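Local coordinates for protein putative adenosine kinase (Schistosoma mansoni, PDB 3VAS) that probably catalyses the ATP-dependent phosphorylation of adenosine to AMP, as an adenosine kinase of the ribokinase (pfkB) family, and is held here with adenosine bound, at residues F44-Y49 / E147-M152; E69-K72 / N77-A80; M90-I95 / F99-V104; E128-E133 / L164-Q169; T191-M196 / T224-E229. One frame throughout, in Å; residues are numbered along the deposited sequence.

How the contacts relate
Contacts 1 and 3 are the buried ones, contact 4 is partly buried, and contacts 2 and 5 lie at the surface. Contacts 1 and 2 adjoin, joined by polar bonds from K48 and Y49 to E69. Contacts 3 and 4 lie on neighbouring parallel strands, 101-107 and 126-131, and V104 packs on H166. Contacts 4 and 5 meet where helix 164-167 lies against helix 189-205. Chemistry follows setting: contact 1 is mostly apolar packing on a tyrosine face, contacts 3 and 4 each use a side chain to bond a strand backbone, and contacts 2 and 5 bring a tyrosine hydroxyl to a side-chain oxygen, as a hydrogen bond in contact 5 and with doubtful geometry in contact 2.

Contact 1. Residues F44-Y49 / E147-M152; sequences FMYRKY and EKLRSM
Y46 reaches out from the short helix 44-48 and lays one face of its ring against L149, where the chain is about to enter strand 150-157. The methyl CD1 of L149 sits 3.9 Å from the Y46 ring centroid and 22° off the normal, a CH-pi contact displaced toward the CB end of the ring; its closest approach is 3.6 Å, from L149 CD1 to Y46 CG. S151 meets the same ring differently, its CB lying in the ring plane at the edge, 3.9 Å from Y46 CE1. With CG anti to its carbonyl carbon (chi1 -57°), Y46 projects from the helix toward the strand. Its buried hydroxyl lies 3.3 Å from L149 O and makes weak hydrogen bonds to L144 O and S146 OG, while S151 OG is bonded to K52 O. This closely packed part gives way to a solvent side where R47, K48, E147 and K148 are exposed; K148 makes a long, weak ion pair with D43. One residue beyond S151, M152 touches the bound adenosine. A helix laid beside a strand that runs on to the nucleoside is consistent with the small lid domain of ribokinase-family kinases.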
# COMPACT_ATOMS: atom_id res chain seq x y z
N PHE A 44 11.85 25.58 -3.40
CA PHE A 44 12.77 25.33 -4.52
C PHE A 44 12.95 23.84 -4.79
O PHE A 44 13.20 23.45 -5.93
CB PHE A 44 14.12 26.04 -4.31
CG PHE A 44 15.01 25.41 -3.25
CD1 PHE A 44 15.77 24.28 -3.53
CD2 PHE A 44 15.11 25.98 -1.99
CE1 PHE A 44 16.59 23.72 -2.57
CE2 PHE A 44 15.93 25.42 -1.02
CZ PHE A 44 16.67 24.29 -1.31
N MET A 45 12.82 23.04 -3.74
CA MET A 45 13.06 21.60 -3.82
C MET A 45 12.19 20.92 -4.87
O MET A 45 12.65 20.00 -5.56
CB MET A 45 12.81 20.94 -2.46
CG MET A 45 13.78 21.37 -1.37
SD MET A 45 15.39 20.58 -1.54
CE MET A 45 14.94 18.86 -1.33
N TYR A 46 10.95 21.37 -5.00
CA TYR A 46 10.01 20.76 -5.94
C TYR A 46 10.36 21.08 -7.38
O TYR A 46 10.19 20.25 -8.27
CB TYR A 46 8.57 21.16 -5.60
CG TYR A 46 8.19 20.80 -4.19
CD1 TYR A 46 7.65 19.55 -3.89
CD2 TYR A 46 8.42 21.68 -3.13
CE1 TYR A 46 7.33 19.20 -2.59
CE2 TYR A 46 8.09 21.34 -1.83
CZ TYR A 46 7.55 20.10 -1.57
OH TYR A 46 7.24 19.76 -0.27
N ARG A 47 10.88 22.29 -7.61
CA ARG A 47 11.35 22.68 -8.94
C ARG A 47 12.68 22.00 -9.25
O ARG A 47 12.87 21.42 -10.32
CB ARG A 47 11.49 24.20 -9.05
CG ARG A 47 10.30 24.99 -8.52
CD ARG A 47 10.36 26.47 -8.92
NE ARG A 47 11.64 27.09 -8.57
CZ ARG A 47 11.87 27.77 -7.45
NH1 ARG A 47 10.91 27.93 -6.55
NH2 ARG A 47 13.07 28.30 -7.23
N LYS A 48 13.59 22.07 -8.29
CA LYS A 48 14.92 21.47 -8.41
C LYS A 48 14.88 20.00 -8.80
O LYS A 48 15.64 19.56 -9.66
CB LYS A 48 15.69 21.65 -7.09
CG LYS A 48 17.09 21.05 -7.07
CD LYS A 48 17.82 21.49 -5.81
CE LYS A 48 19.21 20.88 -5.72
NZ LYS A 48 19.94 21.40 -4.54
N TYR A 49 13.98 19.24 -8.19
CA TYR A 49 13.89 17.80 -8.46
C TYR A 49 12.70 17.42 -9.34
O TYR A 49 12.41 16.23 -9.50
CB TYR A 49 13.86 17.01 -7.15
CG TYR A 49 15.14 17.12 -6.36
CD1 TYR A 49 15.25 18.00 -5.29
CD2 TYR A 49 16.25 16.37 -6.71
CE1 TYR A 49 16.43 18.11 -4.59
CE2 TYR A 49 17.42 16.47 -6.01
CZ TYR A 49 17.51 17.34 -4.95
OH TYR A 49 18.69 17.43 -4.26
N GLU A 147 3.16 23.50 2.67
CA GLU A 147 1.78 23.95 2.59
C GLU A 147 1.28 23.87 1.15
O GLU A 147 0.10 23.63 0.91
CB GLU A 147 1.66 25.38 3.13
CG GLU A 147 0.24 25.90 3.20
CD GLU A 147 0.16 27.27 3.83
OE1 GLU A 147 0.57 27.41 5.00
OE2 GLU A 147 -0.30 28.21 3.15
N LYS A 148 2.20 24.05 0.21
CA LYS A 148 1.87 24.01 -1.21
C LYS A 148 1.75 22.57 -1.74
O LYS A 148 0.78 22.24 -2.43
CB LYS A 148 2.94 24.75 -2.02
CG LYS A 148 2.40 25.61 -3.16
CD LYS A 148 2.40 27.08 -2.76
CE LYS A 148 3.79 27.54 -2.36
NZ LYS A 148 3.80 28.92 -1.78
N LEU A 149 2.74 21.74 -1.42
CA LEU A 149 2.83 20.40 -2.00
C LEU A 149 3.30 19.34 -1.00
O LEU A 149 3.96 19.65 -0.01
CB LEU A 149 3.81 20.40 -3.18
CG LEU A 149 3.59 21.32 -4.38
CD1 LEU A 149 4.88 22.04 -4.73
CD2 LEU A 149 3.08 20.54 -5.56
N ARG A 150 2.95 18.09 -1.28
CA ARG A 150 3.59 16.95 -0.64
C ARG A 150 4.04 15.98 -1.73
O ARG A 150 3.33 15.76 -2.72
CB ARG A 150 2.69 16.28 0.40
CG ARG A 150 1.68 15.29 -0.16
CD ARG A 150 1.70 13.98 0.62
NE ARG A 150 0.79 12.98 0.07
CZ ARG A 150 1.09 12.15 -0.93
NH1 ARG A 150 2.30 12.20 -1.49
NH2 ARG A 150 0.20 11.28 -1.37
N SER A 151 5.23 15.41 -1.57
CA SER A 151 5.83 14.62 -2.63
C SER A 151 6.86 13.65 -2.07
O SER A 151 7.57 13.95 -1.10
CB SER A 151 6.49 15.55 -3.66
OG SER A 151 6.64 14.92 -4.92
N MET A 152 6.95 12.47 -2.68
CA MET A 152 7.86 11.43 -2.22
C MET A 152 8.89 11.03 -3.26
O MET A 152 8.57 10.87 -4.44
CB MET A 152 7.07 10.19 -1.78
CG MET A 152 6.31 10.38 -0.48
SD MET A 152 5.37 8.91 -0.03
CE MET A 152 4.19 8.83 -1.38

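Contact 2. Residues E69-K72 / N77-A80; sequences EIQK and NYIA
The backbones that carry Q71 and Y78 stay well apart, the nearest CA atoms being Q71 CA and N77 CA at 10.7 Å, and the contact is made by two long side chains alone. It closes a short helix-loop-strand connection in this ribokinase-family fold: the chain runs on from helix 65-70 through a short loop, and strand 77-81 then returns antiparallel to strand 27-40. Beside the contact, I70 packs on I37 and V39, and I79 on I38 and Y115. The carboxylate of E69 is divided between a salt bridge to K48 and a hydrogen bond to Y49 OH. Q71 and Y78 themselves are both exposed. Q71 bends at its second torsion (chi2 58°), which swings the amide toward the tyrosine. The two side chains run at about a right angle to each other, yet their flat groups are nearly coplanar, with 19° between amide and ring. Q71 OE1 and Y78 OH are modelled 2.3 Å apart, too close to be taken literally, so the bonding between them remains doubtful. What the model does give is the direction of approach: Q71 OE1 comes to the hydroxyl-bearing edge of the Y78 ring and lies in its plane, not over a face.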
# COMPACT_ATOMS: atom_id res chain seq x y z
N GLU A 69 20.74 16.33 1.04
CA GLU A 69 20.21 17.68 1.14
C GLU A 69 19.21 17.85 2.29
O GLU A 69 19.34 18.78 3.09
CB GLU A 69 19.58 18.13 -0.18
CG GLU A 69 19.21 19.60 -0.21
CD GLU A 69 18.98 20.14 -1.61
OE1 GLU A 69 18.77 19.32 -2.54
OE2 GLU A 69 19.02 21.37 -1.79
N ILE A 70 18.23 16.96 2.38
CA ILE A 70 17.23 17.07 3.45
C ILE A 70 17.83 16.72 4.81
O ILE A 70 17.26 17.05 5.85
CB ILE A 70 16.00 16.17 3.20
CG1 ILE A 70 16.39 14.70 3.27
CG2 ILE A 70 15.36 16.51 1.86
CD1 ILE A 70 15.23 13.76 3.05
N GLN A 71 18.98 16.07 4.80
CA GLN A 71 19.65 15.69 6.04
C GLN A 71 20.29 16.91 6.71
O GLN A 71 20.77 16.84 7.84
CB GLN A 71 20.70 14.61 5.78
CG GLN A 71 20.97 13.69 6.96
CD GLN A 71 19.71 12.98 7.43
OE1 GLN A 71 19.42 12.94 8.63
NE2 GLN A 71 18.96 12.40 6.49
N LYS A 72 20.29 18.03 5.99
CA LYS A 72 20.81 19.28 6.52
C LYS A 72 19.69 20.08 7.17
O LYS A 72 19.92 21.10 7.82
CB LYS A 72 21.47 20.10 5.41
CG LYS A 72 22.67 19.40 4.79
CD LYS A 72 23.17 20.12 3.55
CE LYS A 72 24.47 19.50 3.07
NZ LYS A 72 25.54 19.63 4.10
N ASN A 77 11.64 13.95 10.79
CA ASN A 77 10.89 12.88 11.43
C ASN A 77 11.17 11.55 10.75
O ASN A 77 10.87 11.36 9.58
CB ASN A 77 9.38 13.19 11.42
CG ASN A 77 8.56 12.12 12.13
OD1 ASN A 77 9.08 11.31 12.89
ND2 ASN A 77 7.25 12.14 11.89
N TYR A 78 11.77 10.63 11.50
CA TYR A 78 12.07 9.30 11.00
C TYR A 78 11.00 8.34 11.48
O TYR A 78 10.72 8.27 12.68
CB TYR A 78 13.43 8.82 11.51
CG TYR A 78 14.60 9.71 11.12
CD1 TYR A 78 15.20 9.59 9.88
CD2 TYR A 78 15.11 10.65 12.01
CE1 TYR A 78 16.27 10.39 9.52
CE2 TYR A 78 16.18 11.46 11.66
CZ TYR A 78 16.76 11.32 10.42
OH TYR A 78 17.82 12.12 10.06
N ILE A 79 10.38 7.61 10.56
CA ILE A 79 9.31 6.70 10.93
C ILE A 79 9.19 5.57 9.92
O ILE A 79 9.36 5.78 8.72
CB ILE A 79 7.96 7.45 11.12
CG1 ILE A 79 6.87 6.52 11.64
CG2 ILE A 79 7.53 8.13 9.82
CD1 ILE A 79 5.60 7.26 12.06
N ALA A 80 8.94 4.35 10.41
CA ALA A 80 8.80 3.19 9.55
C ALA A 80 7.72 3.40 8.49
O ALA A 80 6.63 3.89 8.79
CB ALA A 80 8.50 1.95 10.37

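Contact 3. Residues M90-I95 / F99-V104; sequences MIQWII and FVCSYV
Q92 on helix 83-95 bonds the start of strand 101-107 through its side-chain amide, across a tight helix-turn-strand unit of the alpha/beta domain of the ribokinase fold. The polar part centres on its oxygen. C101 N donates to Q92 OE1 at 2.9 Å, approaching nearly along the C=O axis (171° at the oxygen), although the N-H itself is bent, at 146°. The other end of the amide, NE2, bonds K97 O in the intervening turn, so both ends of the group are engaged and its rotation is fixed. A bend at chi2 (67°) brings the amide from the helix surface onto the strand backbone.

Apolar contacts surround this bond. The CG2 branch of I91 lies 3.7 Å from C101 SG, while the CB of Q92 covers the same sulfur, C101 SG, at 3.8 Å. I95 touches V100 more loosely, with I95 CG2 4.3 Å from V100 CG1. C101 also packs on V88 of helix 83-95 and on V27 of the adjacent strand 27-40.

Apart from these stands a close methyl-to-oxygen contact beside the bonded amide: V100 CG1, in the crowded position between its backbone N and carbonyl carbon, lies 3.1 Å from Q92 OE1.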
# COMPACT_ATOMS: atom_id res chain seq x y z
N MET A 90 -1.40 -2.23 10.32
CA MET A 90 -2.60 -1.58 10.85
C MET A 90 -3.76 -2.57 10.92
O MET A 90 -4.57 -2.50 11.85
CB MET A 90 -2.99 -0.33 10.07
CG MET A 90 -4.15 0.43 10.72
SD MET A 90 -4.49 2.03 9.96
CE MET A 90 -5.66 2.74 11.12
N ILE A 91 -3.85 -3.49 9.96
CA ILE A 91 -4.83 -4.57 10.05
C ILE A 91 -4.61 -5.32 11.37
O ILE A 91 -5.56 -5.61 12.10
CB ILE A 91 -4.71 -5.57 8.89
CG1 ILE A 91 -5.07 -4.91 7.56
CG2 ILE A 91 -5.61 -6.78 9.13
CD1 ILE A 91 -4.92 -5.83 6.37
N GLN A 92 -3.35 -5.59 11.67
CA GLN A 92 -2.96 -6.26 12.90
C GLN A 92 -3.33 -5.43 14.13
O GLN A 92 -3.84 -5.96 15.12
CB GLN A 92 -1.45 -6.55 12.87
CG GLN A 92 -0.89 -7.09 14.19
CD GLN A 92 -1.40 -8.48 14.52
OE1 GLN A 92 -1.31 -9.40 13.70
NE2 GLN A 92 -1.96 -8.63 15.72
N TRP A 93 -3.07 -4.13 14.07
CA TRP A 93 -3.37 -3.20 15.16
C TRP A 93 -4.88 -3.10 15.40
O TRP A 93 -5.34 -3.13 16.55
CB TRP A 93 -2.78 -1.84 14.79
CG TRP A 93 -2.90 -0.74 15.80
CD1 TRP A 93 -2.11 -0.54 16.90
CD2 TRP A 93 -3.83 0.35 15.77
NE1 TRP A 93 -2.51 0.60 17.56
CE2 TRP A 93 -3.56 1.16 16.88
CE3 TRP A 93 -4.87 0.71 14.91
CZ2 TRP A 93 -4.29 2.31 17.16
CZ3 TRP A 93 -5.60 1.85 15.18
CH2 TRP A 93 -5.31 2.64 16.30
N ILE A 94 -5.64 -2.99 14.32
CA ILE A 94 -7.10 -2.93 14.42
C ILE A 94 -7.67 -4.19 15.06
O ILE A 94 -8.43 -4.12 16.02
CB ILE A 94 -7.74 -2.70 13.04
CG1 ILE A 94 -7.41 -1.29 12.54
CG2 ILE A 94 -9.26 -2.92 13.12
CD1 ILE A 94 -7.90 -1.01 11.14
N ILE A 95 -7.30 -5.34 14.52
CA ILE A 95 -7.87 -6.61 14.96
C ILE A 95 -7.42 -6.98 16.38
O ILE A 95 -8.16 -7.63 17.12
CB ILE A 95 -7.58 -7.74 13.94
CG1 ILE A 95 -8.23 -7.37 12.59
CG2 ILE A 95 -8.09 -9.08 14.44
CD1 ILE A 95 -8.07 -8.41 11.52
N PHE A 99 -0.48 -11.88 16.27
CA PHE A 99 0.03 -12.80 15.25
C PHE A 99 -0.97 -13.18 14.16
O PHE A 99 -0.73 -14.10 13.38
CB PHE A 99 0.62 -14.06 15.89
CG PHE A 99 1.44 -13.80 17.12
CD1 PHE A 99 1.20 -14.49 18.29
CD2 PHE A 99 2.45 -12.84 17.11
CE1 PHE A 99 1.94 -14.24 19.43
CE2 PHE A 99 3.20 -12.59 18.24
CZ PHE A 99 2.95 -13.29 19.41
N VAL A 100 -2.09 -12.46 14.09
CA VAL A 100 -3.04 -12.71 13.01
C VAL A 100 -2.43 -12.34 11.64
O VAL A 100 -2.79 -12.93 10.62
CB VAL A 100 -4.40 -11.99 13.25
CG1 VAL A 100 -4.21 -10.49 13.33
CG2 VAL A 100 -5.39 -12.34 12.16
N CYS A 101 -1.49 -11.40 11.64
CA CYS A 101 -0.89 -10.95 10.38
C CYS A 101 0.57 -11.36 10.22
O CYS A 101 1.32 -11.44 11.20
CB CYS A 101 -1.03 -9.44 10.21
SG CYS A 101 -2.72 -8.83 10.06
N SER A 102 0.96 -11.61 8.97
CA SER A 102 2.33 -11.99 8.62
C SER A 102 2.86 -11.03 7.56
O SER A 102 2.11 -10.61 6.68
CB SER A 102 2.36 -13.41 8.05
OG SER A 102 2.05 -14.38 9.03
N TYR A 103 4.15 -10.71 7.64
CA TYR A 103 4.78 -9.84 6.66
C TYR A 103 6.18 -10.32 6.26
O TYR A 103 6.97 -10.74 7.11
CB TYR A 103 4.86 -8.41 7.19
CG TYR A 103 5.52 -7.43 6.22
CD1 TYR A 103 4.78 -6.81 5.22
CD2 TYR A 103 6.87 -7.12 6.33
CE1 TYR A 103 5.37 -5.91 4.35
CE2 TYR A 103 7.48 -6.22 5.46
CZ TYR A 103 6.72 -5.62 4.47
OH TYR A 103 7.32 -4.73 3.60
N VAL A 104 6.45 -10.24 4.96
CA VAL A 104 7.76 -10.57 4.40
C VAL A 104 8.29 -9.39 3.57
O VAL A 104 7.57 -8.85 2.73
CB VAL A 104 7.68 -11.81 3.49
CG1 VAL A 104 8.96 -11.99 2.68
CG2 VAL A 104 7.36 -13.06 4.31

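Contact 4. Residues E128-E133 / L164-Q169; sequences EFQIAE and LAHIEQ
The first torsions of H166 and Q130 (chi1 168° and 179°) both carry the side chain away from the backbone N, and the two slide past each other in opposite directions. The H166 torsion sets the imidazole under Q130 CB, which stands over its centre, 3.5 Å from the H166 ring centroid, in a CH-pi contact. That of Q130 directs CG along the histidine, and the extended chain beyond takes Q130 OE1 to 3.3 Å from H166 CB; this oxygen is the acceptor for S163 N just before the helix. The far edge of the imidazole serves the strand backbone: H166 NE2 donates to E128 O at 3.0 Å, with a fairly straight N-H (156°). The acceptor lies in the ring plane, whereas the donor stands well above the carbonyl plane of E128 and not on a lone pair. Face packing and edge bond together fix the turn of the ring. The helix end is tied back by Q169, whose NE2 bonds H166 O at 3.2 Å, in the carbonyl plane and on a lone pair. In this helix-on-strand packing of the ribokinase-family alpha/beta fold, helix 164-167 is fastened over strand 126-131, which pairs in parallel with strand 101-107; V104 of that strand packs on H166, and helix 170-178 follows directly, with H171, V172 and L175 against E128.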
# COMPACT_ATOMS: atom_id res chain seq x y z
N GLU A 128 9.11 -12.36 8.61
CA GLU A 128 10.27 -13.11 8.17
C GLU A 128 11.04 -12.26 7.17
O GLU A 128 10.85 -12.38 5.96
CB GLU A 128 9.87 -14.45 7.55
CG GLU A 128 9.41 -15.50 8.55
CD GLU A 128 10.54 -16.02 9.43
OE1 GLU A 128 11.72 -15.84 9.07
OE2 GLU A 128 10.24 -16.61 10.49
N PHE A 129 11.89 -11.38 7.69
CA PHE A 129 12.64 -10.47 6.83
C PHE A 129 13.78 -11.19 6.14
O PHE A 129 14.44 -12.05 6.72
CB PHE A 129 13.20 -9.30 7.64
CG PHE A 129 12.17 -8.28 8.03
CD1 PHE A 129 11.69 -7.38 7.09
CD2 PHE A 129 11.69 -8.23 9.33
CE1 PHE A 129 10.75 -6.43 7.44
CE2 PHE A 129 10.74 -7.28 9.68
CZ PHE A 129 10.27 -6.39 8.74
N GLN A 130 14.00 -10.83 4.88
CA GLN A 130 15.22 -11.21 4.19
C GLN A 130 16.21 -10.09 4.46
O GLN A 130 15.85 -8.91 4.42
CB GLN A 130 14.97 -11.35 2.69
CG GLN A 130 16.20 -11.71 1.88
CD GLN A 130 15.90 -11.80 0.40
OE1 GLN A 130 14.74 -11.80 -0.00
NE2 GLN A 130 16.95 -11.87 -0.42
N ILE A 131 17.45 -10.44 4.76
CA ILE A 131 18.45 -9.42 5.02
C ILE A 131 19.35 -9.32 3.79
O ILE A 131 19.87 -10.32 3.31
CB ILE A 131 19.26 -9.69 6.31
CG1 ILE A 131 18.48 -9.24 7.56
CG2 ILE A 131 20.56 -8.92 6.29
CD1 ILE A 131 17.19 -9.98 7.83
N ALA A 132 19.49 -8.10 3.27
CA ALA A 132 20.32 -7.88 2.09
C ALA A 132 21.80 -8.00 2.43
O ALA A 132 22.23 -7.64 3.53
CB ALA A 132 20.02 -6.52 1.48
N GLU A 133 22.58 -8.52 1.48
CA GLU A 133 24.03 -8.58 1.61
C GLU A 133 24.61 -7.17 1.78
O GLU A 133 24.25 -6.26 1.04
CB GLU A 133 24.64 -9.24 0.37
CG GLU A 133 24.53 -10.75 0.36
CD GLU A 133 25.58 -11.41 1.23
OE1 GLU A 133 25.41 -12.61 1.56
OE2 GLU A 133 26.57 -10.74 1.57
N LEU A 164 12.47 -14.72 -4.81
CA LEU A 164 11.61 -15.89 -4.78
C LEU A 164 12.25 -16.98 -3.92
O LEU A 164 11.55 -17.76 -3.27
CB LEU A 164 11.37 -16.40 -6.20
CG LEU A 164 10.29 -17.46 -6.42
CD1 LEU A 164 8.96 -17.01 -5.83
CD2 LEU A 164 10.14 -17.75 -7.91
N ALA A 165 13.58 -17.03 -3.91
CA ALA A 165 14.32 -17.99 -3.10
C ALA A 165 14.02 -17.84 -1.61
O ALA A 165 13.92 -18.83 -0.89
CB ALA A 165 15.82 -17.87 -3.35
N HIS A 166 13.89 -16.60 -1.15
CA HIS A 166 13.64 -16.35 0.27
C HIS A 166 12.20 -16.69 0.61
O HIS A 166 11.91 -17.25 1.66
CB HIS A 166 13.93 -14.90 0.62
CG HIS A 166 13.42 -14.49 1.96
ND1 HIS A 166 14.08 -14.82 3.13
CD2 HIS A 166 12.32 -13.81 2.33
CE1 HIS A 166 13.40 -14.34 4.16
NE2 HIS A 166 12.33 -13.72 3.70
N ILE A 167 11.30 -16.34 -0.31
CA ILE A 167 9.88 -16.60 -0.15
C ILE A 167 9.57 -18.10 -0.16
O ILE A 167 8.66 -18.56 0.53
CB ILE A 167 9.08 -15.88 -1.25
CG1 ILE A 167 9.23 -14.36 -1.10
CG2 ILE A 167 7.61 -16.26 -1.22
CD1 ILE A 167 8.70 -13.56 -2.27
N GLU A 168 10.36 -18.87 -0.91
CA GLU A 168 10.09 -20.29 -1.07
C GLU A 168 10.73 -21.18 -0.00
O GLU A 168 10.58 -22.40 -0.03
CB GLU A 168 10.49 -20.77 -2.47
CG GLU A 168 9.58 -20.27 -3.57
CD GLU A 168 9.95 -20.80 -4.94
OE1 GLU A 168 11.16 -21.00 -5.20
OE2 GLU A 168 9.04 -21.03 -5.76
N GLN A 169 11.45 -20.57 0.93
CA GLN A 169 11.97 -21.31 2.08
C GLN A 169 10.79 -21.92 2.82
O GLN A 169 9.77 -21.25 3.00
CB GLN A 169 12.73 -20.39 3.03
CG GLN A 169 14.10 -19.98 2.56
CD GLN A 169 14.80 -19.10 3.56
OE1 GLN A 169 15.72 -19.53 4.25
NE2 GLN A 169 14.35 -17.85 3.67

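Contact 5. Residues T191-M196 / T224-E229; sequences TCYEGM and TKEVDE
Y193 spans from helix 189-205 to E226 and E229 on helix 224-231, in a helix-helix packing of the ribokinase-family alpha/beta fold. T191 begins the segment with OG1 hydrogen-bonded to N32 OD1. At C192 the backbone leaves helical geometry, and the helix is kinked here, where the amides of E194 and G195 lack their regular bonds to the turn before; the pattern resumes with M196 N to C192 O at 3.2 Å. Y193 itself, with CG anti to the backbone N (chi1 -174°), lays one face of its ring over the methylenes of E226. E226 CG sits 3.6 Å from the Y193 ring centroid and only 7° off its normal, while E226 CB comes 3.6 Å from Y193 CE1. The E226 carboxylate stands nearly perpendicular to the ring, at 84°. At the ring edge, in its plane, Y193 OH donates to E229 OE1; the modelled distance of 2.4 Å is very short and its exact value doubtful. Next in sequence, E194 OE2 takes the N-H of L164, G195 receives the side chains of L164 and I167, and M196 packs on I189 and M230. One tyrosine thus meets two glutamates in unlike ways, through aliphatic carbon over its face and through oxygen at its hydroxyl, whose donated bond would probably temper the negative charge of E229.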
# COMPACT_ATOMS: atom_id res chain seq x y z
N THR A 191 10.10 -4.65 -7.22
CA THR A 191 11.10 -5.30 -6.39
C THR A 191 11.10 -6.82 -6.49
O THR A 191 12.16 -7.44 -6.51
CB THR A 191 10.96 -4.88 -4.90
OG1 THR A 191 9.62 -5.12 -4.46
CG2 THR A 191 11.29 -3.40 -4.72
N CYS A 192 9.92 -7.42 -6.56
CA CYS A 192 9.83 -8.87 -6.61
C CYS A 192 8.54 -9.36 -7.27
O CYS A 192 7.71 -10.00 -6.64
CB CYS A 192 9.93 -9.46 -5.20
SG CYS A 192 10.15 -11.24 -5.17
N TYR A 193 8.40 -9.05 -8.56
CA TYR A 193 7.20 -9.45 -9.28
C TYR A 193 6.99 -10.96 -9.28
O TYR A 193 5.86 -11.44 -9.18
CB TYR A 193 7.22 -8.91 -10.71
CG TYR A 193 5.92 -9.19 -11.42
CD1 TYR A 193 4.73 -8.64 -10.95
CD2 TYR A 193 5.87 -10.02 -12.53
CE1 TYR A 193 3.53 -8.89 -11.58
CE2 TYR A 193 4.67 -10.28 -13.17
CZ TYR A 193 3.51 -9.72 -12.69
OH TYR A 193 2.32 -9.98 -13.32
N GLU A 194 8.09 -11.70 -9.38
CA GLU A 194 8.05 -13.16 -9.41
C GLU A 194 7.39 -13.74 -8.15
O GLU A 194 6.58 -14.66 -8.22
CB GLU A 194 9.46 -13.73 -9.62
CG GLU A 194 10.54 -13.13 -8.70
CD GLU A 194 11.88 -13.86 -8.77
OE1 GLU A 194 12.11 -14.60 -9.76
OE2 GLU A 194 12.71 -13.69 -7.84
N GLY A 195 7.75 -13.19 -6.99
CA GLY A 195 7.17 -13.64 -5.74
C GLY A 195 5.70 -13.29 -5.61
O GLY A 195 4.88 -14.12 -5.22
N MET A 196 5.35 -12.05 -5.95
CA MET A 196 3.95 -11.64 -5.81
C MET A 196 3.06 -12.38 -6.81
O MET A 196 1.91 -12.67 -6.52
CB MET A 196 3.80 -10.12 -5.90
CG MET A 196 4.09 -9.51 -7.24
SD MET A 196 4.15 -7.71 -7.15
CE MET A 196 2.45 -7.31 -6.80
N THR A 224 2.24 -1.61 -17.03
CA THR A 224 0.86 -1.92 -17.36
C THR A 224 0.63 -3.43 -17.40
O THR A 224 -0.34 -3.92 -16.84
CB THR A 224 0.46 -1.32 -18.73
OG1 THR A 224 1.00 0.01 -18.84
CG2 THR A 224 -1.04 -1.27 -18.88
N LYS A 225 1.53 -4.15 -18.07
CA LYS A 225 1.44 -5.61 -18.17
C LYS A 225 1.32 -6.25 -16.79
O LYS A 225 0.44 -7.08 -16.56
CB LYS A 225 2.65 -6.18 -18.94
CG LYS A 225 2.72 -7.71 -19.08
CD LYS A 225 3.43 -8.37 -17.88
CE LYS A 225 4.44 -9.43 -18.30
NZ LYS A 225 5.79 -8.86 -18.56
N GLU A 226 2.20 -5.86 -15.87
CA GLU A 226 2.20 -6.43 -14.52
C GLU A 226 0.95 -6.06 -13.72
O GLU A 226 0.42 -6.89 -12.97
CB GLU A 226 3.46 -6.00 -13.75
CG GLU A 226 4.78 -6.58 -14.28
CD GLU A 226 5.50 -5.63 -15.24
OE1 GLU A 226 4.82 -4.81 -15.88
OE2 GLU A 226 6.74 -5.71 -15.34
N VAL A 227 0.49 -4.82 -13.85
CA VAL A 227 -0.72 -4.39 -13.14
C VAL A 227 -1.93 -5.20 -13.60
O VAL A 227 -2.69 -5.71 -12.78
CB VAL A 227 -1.00 -2.88 -13.32
CG1 VAL A 227 -2.37 -2.52 -12.73
CG2 VAL A 227 0.10 -2.03 -12.68
N ASP A 228 -2.08 -5.35 -14.91
CA ASP A 228 -3.22 -6.08 -15.44
C ASP A 228 -3.14 -7.56 -15.12
O ASP A 228 -4.17 -8.21 -14.90
CB ASP A 228 -3.36 -5.87 -16.95
CG ASP A 228 -3.98 -4.53 -17.29
OD1 ASP A 228 -4.54 -3.88 -16.38
OD2 ASP A 228 -3.91 -4.13 -18.48
N GLU A 229 -1.93 -8.10 -15.08
CA GLU A 229 -1.79 -9.50 -14.71
C GLU A 229 -2.19 -9.72 -13.25
O GLU A 229 -2.90 -10.67 -12.93
CB GLU A 229 -0.37 -10.01 -14.97
CG GLU A 229 -0.23 -11.50 -14.67
CD GLU A 229 1.03 -12.11 -15.26
OE1 GLU A 229 2.10 -11.46 -15.24
OE2 GLU A 229 0.95 -13.26 -15.74